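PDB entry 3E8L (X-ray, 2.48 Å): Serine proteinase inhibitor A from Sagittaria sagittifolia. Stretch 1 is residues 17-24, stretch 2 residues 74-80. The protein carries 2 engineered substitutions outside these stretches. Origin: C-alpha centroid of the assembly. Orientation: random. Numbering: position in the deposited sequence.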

# COMPACT_ATOMS: atom_id res chain seq x y z
N ASP A 17 18.70 -10.55 14.63
CA ASP A 17 19.19 -10.08 13.34
C ASP A 17 18.21 -9.05 12.75
O ASP A 17 16.99 -9.18 12.87
N ALA A 18 18.75 -8.04 12.09
CA ALA A 18 17.90 -7.02 11.52
C ALA A 18 16.90 -7.63 10.54
O ALA A 18 17.22 -8.52 9.75
N VAL A 19 15.66 -7.15 10.60
CA VAL A 19 14.63 -7.61 9.71
C VAL A 19 14.88 -7.03 8.32
O VAL A 19 14.91 -5.81 8.13
N GLN A 20 15.06 -7.91 7.36
CA GLN A 20 15.38 -7.47 6.00
C GLN A 20 14.14 -7.14 5.18
O GLN A 20 13.11 -7.82 5.28
N LEU A 21 14.25 -6.09 4.38
CA LEU A 21 13.20 -5.72 3.45
C LEU A 21 13.28 -6.48 2.12
O LEU A 21 14.33 -6.97 1.71
N ASN A 22 12.13 -6.53 1.45
CA ASN A 22 12.07 -7.08 0.11
C ASN A 22 12.48 -6.05 -0.94
O ASN A 22 11.73 -5.12 -1.24
N LEU A 23 13.69 -6.22 -1.46
CA LEU A 23 14.26 -5.31 -2.44
C LEU A 23 14.51 -6.04 -3.75
O LEU A 23 15.41 -5.69 -4.49
N GLY A 24 13.70 -7.05 -4.03
CA GLY A 24 13.84 -7.80 -5.25
C GLY A 24 14.40 -9.18 -5.03
O GLY A 24 14.75 -9.56 -3.92
N THR A 74 14.81 3.54 -3.07
CA THR A 74 15.83 4.30 -2.35
C THR A 74 16.00 3.92 -0.89
O THR A 74 16.94 4.33 -0.25
N SER A 75 15.07 3.12 -0.38
CA SER A 75 15.13 2.69 1.00
C SER A 75 16.34 1.79 1.24
O SER A 75 16.71 1.00 0.38
N GLN A 76 16.94 1.92 2.42
CA GLN A 76 18.01 1.00 2.82
C GLN A 76 17.36 -0.36 3.11
O GLN A 76 16.16 -0.42 3.35
N PRO A 77 18.13 -1.46 3.02
CA PRO A 77 17.55 -2.82 2.99
C PRO A 77 17.00 -3.39 4.31
O PRO A 77 16.64 -4.57 4.36
N VAL A 78 16.94 -2.59 5.36
CA VAL A 78 16.58 -3.11 6.67
C VAL A 78 15.40 -2.34 7.24
O VAL A 78 15.29 -1.15 7.02
N MET A 79 14.51 -3.03 7.94
CA MET A 79 13.35 -2.37 8.53
C MET A 79 13.80 -1.48 9.69
O MET A 79 14.50 -1.95 10.59
N GLN A 80 13.43 -0.20 9.65
CA GLN A 80 13.82 0.75 10.71
C GLN A 80 12.67 1.13 11.62
O GLN A 80 11.56 1.36 11.15

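Two short, nearly linear hydrogen bonds join the stretches: Met79 N to Val19 O and Leu21 N to Pro77 O, each 2.8 Å. They flank Gln20 and Val78, whose CA atoms lie 4.6 Å apart, and make a single beta bridge; no side chain donates or accepts a hydrogen bond across the contact. CA-H...O contacts accompany it, from Val78 CA to Val19 O (3.5 Å) and from Gln20 CA to Pro77 O (3.6 Å). Within stretch 2, Gln76 (chi1 p, chi2 p) points away at CB, but its end comes nearer to stretch 1 and NE2 donates to the backbone Val78 O at 2.8 Å. Within stretch 1, Asn22 (t) also points away, and its OD1 accepts from Gly24 N at 3.0 Å.

The side chains that pack across the contact are mostly apolar, and some of them lie against backbone. Leu21 (chi1 m, chi2 off-well at -16°) points toward stretch 2 and has the largest covered area; its CD2 lies 3.0 Å from Val78 C and 3.4 Å from Gln76 O, while CD1 reaches Met79 CB at 3.9 Å. Val19 and Met79, both chi1 t and sideways, meet side chain to side chain, though too tightly in the model for their spacing to carry weight. Ala18 points toward stretch 2, and its CB touches CG2 of Val78 (3.1 Å), which points away overall with chi1 off-well at 107°. Farther out, exposed Leu23 (chi1 off-well at -91°, chi2 p) points toward stretch 2 and lays CD2 3.9 Å from Pro77 CB.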

# COMPACT_ATOMS: atom_id res chain seq x y z
CB ASP A 17 19.37 -11.23 12.37
CG ASP A 17 20.43 -12.24 12.81
OD1 ASP A 17 21.48 -11.84 13.38
OD2 ASP A 17 20.21 -13.45 12.56
CB ALA A 18 18.75 -5.93 10.85
CB VAL A 19 13.24 -7.25 10.25
CG1 VAL A 19 12.16 -7.54 9.20
CG2 VAL A 19 12.98 -8.01 11.56
CB GLN A 20 16.26 -8.48 5.29
CG GLN A 20 17.66 -8.56 5.90
CD GLN A 20 18.36 -9.81 5.52
OE1 GLN A 20 18.40 -10.17 4.34
NE2 GLN A 20 18.94 -10.47 6.50
CB LEU A 21 13.25 -4.21 3.15
CG LEU A 21 12.65 -3.16 4.09
CD1 LEU A 21 11.68 -3.72 5.13
CD2 LEU A 21 13.71 -2.38 4.73
CB ASN A 22 10.67 -7.63 -0.17
CG ASN A 22 10.43 -7.83 -1.65
OD1 ASN A 22 11.38 -7.99 -2.42
ND2 ASN A 22 9.17 -7.83 -2.05
CB LEU A 23 15.58 -4.74 -1.92
CG LEU A 23 15.54 -3.43 -1.15
CD1 LEU A 23 14.71 -3.57 0.10
CD2 LEU A 23 16.94 -2.97 -0.81
CB THR A 74 15.62 5.83 -2.46
OG1 THR A 74 14.61 6.25 -1.54
CG2 THR A 74 15.25 6.23 -3.86
CB SER A 75 13.86 1.95 1.40
OG SER A 75 13.89 1.58 2.76
CB GLN A 76 18.81 1.57 4.01
CG GLN A 76 17.99 2.31 5.04
CD GLN A 76 17.04 1.39 5.71
OE1 GLN A 76 15.81 1.53 5.58
NE2 GLN A 76 17.57 0.39 6.38
CB PRO A 77 18.74 -3.69 2.52
CG PRO A 77 19.80 -2.72 2.06
CD PRO A 77 19.59 -1.49 2.85
CB VAL A 78 17.83 -3.09 7.62
CG1 VAL A 78 17.74 -2.01 8.68
CG2 VAL A 78 18.02 -4.43 8.25
CB MET A 79 12.29 -3.40 8.97
CG MET A 79 11.15 -2.85 9.78
SD MET A 79 9.72 -3.91 10.15
CE MET A 79 10.10 -5.49 9.46
CB GLN A 80 14.48 2.02 10.13
CG GLN A 80 15.93 1.85 9.69
CD GLN A 80 16.40 2.97 8.73
OE1 GLN A 80 15.58 3.69 8.13
NE2 GLN A 80 17.73 3.10 8.57